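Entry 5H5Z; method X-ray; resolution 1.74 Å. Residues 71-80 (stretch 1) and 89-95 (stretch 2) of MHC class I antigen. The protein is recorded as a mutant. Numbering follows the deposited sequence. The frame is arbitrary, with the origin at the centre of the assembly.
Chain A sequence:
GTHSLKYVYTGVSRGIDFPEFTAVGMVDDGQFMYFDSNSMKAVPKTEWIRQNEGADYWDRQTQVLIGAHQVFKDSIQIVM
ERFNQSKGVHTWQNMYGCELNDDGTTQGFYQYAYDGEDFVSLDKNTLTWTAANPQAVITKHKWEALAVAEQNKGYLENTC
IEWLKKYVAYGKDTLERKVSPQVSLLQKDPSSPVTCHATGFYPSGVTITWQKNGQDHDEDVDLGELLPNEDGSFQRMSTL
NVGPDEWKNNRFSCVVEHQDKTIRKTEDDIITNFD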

# COMPACT_ATOMS: atom_id res chain seq x y z
N VAL A 71 14.45 -21.26 0.85
CA VAL A 71 15.55 -20.45 0.30
C VAL A 71 15.76 -19.15 1.08
O VAL A 71 16.91 -18.74 1.31
CB VAL A 71 15.35 -20.15 -1.20
CG1 VAL A 71 16.43 -19.21 -1.73
CG2 VAL A 71 15.34 -21.44 -2.02
N PHE A 72 14.67 -18.53 1.50
CA PHE A 72 14.74 -17.32 2.34
C PHE A 72 15.38 -17.56 3.70
O PHE A 72 16.15 -16.72 4.18
CB PHE A 72 13.36 -16.68 2.49
CG PHE A 72 13.13 -15.52 1.57
CD1 PHE A 72 13.41 -15.62 0.21
CD2 PHE A 72 12.62 -14.31 2.07
CE1 PHE A 72 13.20 -14.54 -0.64
CE2 PHE A 72 12.40 -13.23 1.22
CZ PHE A 72 12.69 -13.35 -0.12
N LYS A 73 15.05 -18.70 4.32
CA LYS A 73 15.68 -19.11 5.58
C LYS A 73 17.19 -19.22 5.42
O LYS A 73 17.95 -18.72 6.25
CB LYS A 73 15.13 -20.47 6.04
CG LYS A 73 13.86 -20.42 6.86
CD LYS A 73 13.32 -21.83 7.12
CE LYS A 73 14.17 -22.62 8.11
NZ LYS A 73 14.02 -22.13 9.51
N ASP A 74 17.61 -19.88 4.34
CA ASP A 74 19.03 -20.12 4.07
C ASP A 74 19.75 -18.81 3.76
O ASP A 74 20.88 -18.58 4.22
CB ASP A 74 19.18 -21.09 2.89
CG ASP A 74 18.63 -22.48 3.19
OD1 ASP A 74 18.27 -22.77 4.35
OD2 ASP A 74 18.56 -23.30 2.24
N SER A 75 19.09 -17.97 2.97
CA SER A 75 19.64 -16.69 2.52
C SER A 75 19.89 -15.72 3.67
O SER A 75 20.98 -15.17 3.79
CB SER A 75 18.74 -16.05 1.47
OG SER A 75 18.78 -16.79 0.25
N ILE A 76 18.88 -15.52 4.52
CA ILE A 76 19.00 -14.58 5.64
C ILE A 76 20.10 -15.01 6.62
O ILE A 76 20.80 -14.17 7.18
CB ILE A 76 17.65 -14.30 6.35
CG1 ILE A 76 17.74 -13.03 7.20
CG2 ILE A 76 17.18 -15.50 7.17
CD1 ILE A 76 16.39 -12.46 7.62
N GLN A 77 20.27 -16.32 6.80
CA GLN A 77 21.34 -16.85 7.64
C GLN A 77 22.71 -16.40 7.13
O GLN A 77 23.56 -15.97 7.91
CB GLN A 77 21.28 -18.38 7.71
CG GLN A 77 21.89 -18.98 8.97
CD GLN A 77 21.10 -18.65 10.22
OE1 GLN A 77 19.94 -18.23 10.16
NE2 GLN A 77 21.72 -18.86 11.38
N ILE A 78 22.89 -16.48 5.82
CA ILE A 78 24.14 -16.12 5.14
C ILE A 78 24.48 -14.62 5.27
O ILE A 78 25.59 -14.27 5.66
CB ILE A 78 24.11 -16.58 3.66
CG1 ILE A 78 24.25 -18.10 3.58
CG2 ILE A 78 25.19 -15.89 2.83
CD1 ILE A 78 23.94 -18.69 2.22
N VAL A 79 23.51 -13.76 4.96
CA VAL A 79 23.74 -12.31 4.98
C VAL A 79 24.01 -11.77 6.40
O VAL A 79 24.90 -10.92 6.57
CB VAL A 79 22.63 -11.53 4.22
CG1 VAL A 79 21.25 -11.85 4.77
CG2 VAL A 79 22.89 -10.03 4.19
N MET A 80 23.28 -12.27 7.39
CA MET A 80 23.48 -11.87 8.80
C MET A 80 24.92 -12.11 9.25
O MET A 80 25.53 -11.25 9.91
CB MET A 80 22.52 -12.63 9.74
CG MET A 80 21.04 -12.34 9.54
SD MET A 80 19.96 -13.04 10.81
CE MET A 80 20.12 -14.80 10.51
N VAL A 89 16.57 -9.38 15.63
CA VAL A 89 15.68 -9.57 14.48
C VAL A 89 16.27 -8.94 13.21
O VAL A 89 16.72 -7.80 13.22
CB VAL A 89 14.25 -9.04 14.77
CG1 VAL A 89 14.27 -7.58 15.22
CG2 VAL A 89 13.34 -9.23 13.57
N HIS A 90 16.27 -9.71 12.13
CA HIS A 90 16.69 -9.19 10.84
C HIS A 90 15.70 -9.58 9.75
O HIS A 90 14.92 -10.52 9.93
CB HIS A 90 18.12 -9.64 10.51
CG HIS A 90 19.14 -9.15 11.49
ND1 HIS A 90 19.65 -7.86 11.44
CD2 HIS A 90 19.72 -9.75 12.55
CE1 HIS A 90 20.51 -7.70 12.43
NE2 HIS A 90 20.57 -8.83 13.12
N THR A 91 15.72 -8.84 8.65
CA THR A 91 14.74 -9.03 7.57
C THR A 91 15.43 -9.21 6.22
O THR A 91 16.49 -8.63 5.97
CB THR A 91 13.76 -7.85 7.46
OG1 THR A 91 14.42 -6.72 6.87
CG2 THR A 91 13.19 -7.45 8.81
N TRP A 92 14.78 -10.00 5.37
CA TRP A 92 15.23 -10.24 4.01
C TRP A 92 14.01 -10.07 3.12
O TRP A 92 12.96 -10.67 3.37
CB TRP A 92 15.81 -11.66 3.91
CG TRP A 92 16.28 -12.07 2.53
CD1 TRP A 92 15.76 -13.06 1.75
CD2 TRP A 92 17.37 -11.50 1.79
NE1 TRP A 92 16.46 -13.16 0.57
CE2 TRP A 92 17.45 -12.21 0.57
CE3 TRP A 92 18.29 -10.47 2.05
CZ2 TRP A 92 18.41 -11.91 -0.41
CZ3 TRP A 92 19.24 -10.17 1.08
CH2 TRP A 92 19.29 -10.89 -0.14
N GLN A 93 14.15 -9.23 2.10
CA GLN A 93 13.03 -8.89 1.23
C GLN A 93 13.36 -9.10 -0.24
O GLN A 93 14.49 -8.92 -0.67
CB GLN A 93 12.62 -7.43 1.42
CG GLN A 93 11.83 -7.14 2.68
CD GLN A 93 11.82 -5.66 3.00
OE1 GLN A 93 12.84 -5.08 3.37
NE2 GLN A 93 10.66 -5.03 2.85
N ASN A 94 12.33 -9.47 -1.00
CA ASN A 94 12.42 -9.59 -2.45
C ASN A 94 11.16 -8.97 -3.03
O ASN A 94 10.05 -9.25 -2.57
CB ASN A 94 12.55 -11.07 -2.83
CG ASN A 94 12.66 -11.31 -4.34
OD1 ASN A 94 13.20 -10.50 -5.10
ND2 ASN A 94 12.19 -12.47 -4.76
N MET A 95 11.33 -8.08 -4.00
CA MET A 95 10.20 -7.65 -4.82
C MET A 95 10.57 -7.82 -6.29
O MET A 95 11.69 -7.52 -6.71
CB MET A 95 9.77 -6.22 -4.51
CG MET A 95 10.82 -5.16 -4.80
SD MET A 95 10.37 -3.53 -4.17
CE MET A 95 8.84 -3.24 -5.06
O HOH W 1 16.75 -15.20 -1.38

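Helix 71-80 packs across strand 90-95 with the two N-to-C directions 124° apart and the axes 8.6 Å apart at their closest. No direct hydrogen bond joins the stretches; the contact, 448 Å² counting both sides, is made by side-chain packing and one bridging water.

Trp-92 contributes most. Its CA-to-CB bond points toward the helix, and chi1 of 178° (t) extends the indole along it, beside Phe-72, Ser-75, Ile-76 and Val-79. The backbones come near each other here, with the CA atoms of Ile-76 and Trp-92 6.0 Å apart. A broad, flat side chain suits this place because it can meet several helix residues at once.

Phe-72 covers the next largest area. Its CA-to-CB bond runs sideways, but the off-well chi1 of -99° brings the end of the ring nearer the strand. The edge of the indole is turned toward the face of the phenyl ring: the centroids of the Phe-72 ring and the Trp-92 five-membered ring lie 4.3 Å apart, the planes are inclined at 64°, and Phe-72 CD2 is 3.4 Å from Trp-92 CD1. The far end of the phenyl ring reaches along the strand, where Phe-72 CZ lies 3.5 Å from Asn-94 CB, which sits at the ring edge.

One turn on, Ile-76 also leaves the helix sideways and, with both chi angles t, extends its CD1 methyl to the strand backbone. Ile-76 CD1 is 3.4 Å from His-90 O, 3.7 Å from Trp-92 N and 3.8 Å from Trp-92 CB. A slim aliphatic tip fits where main chain and the root of the indole must both be covered.

Ser-75 is small enough to lie close over the indole face: its CB is 4.2 Å from the centroid of the Trp-92 five-membered ring, a CH-pi contact 28° off the normal. Ser-75 OG donates to Val-71 O within the helix (2.9 Å), and it also accepts a hydrogen bond from water 1 (water O to Ser-75 OG 3.1 Å). The same water accepts from the indole, at 2.8 Å from Trp-92 NE1, so the buried polar group of the tryptophan is satisfied. Val-79 adds a looser apolar contact, CG1 to Trp-92 CE3 at 4.3 Å.

Beyond Ile-76, the contact ends with Met-80 and His-90, both directed toward the opposing stretch. Met-80 SD approaches the imidazole obliquely, 3.7 Å from His-90 CD2, so the flexible thioether packs beside a ring whose ND1 is hydrogen-bonded elsewhere in the structure.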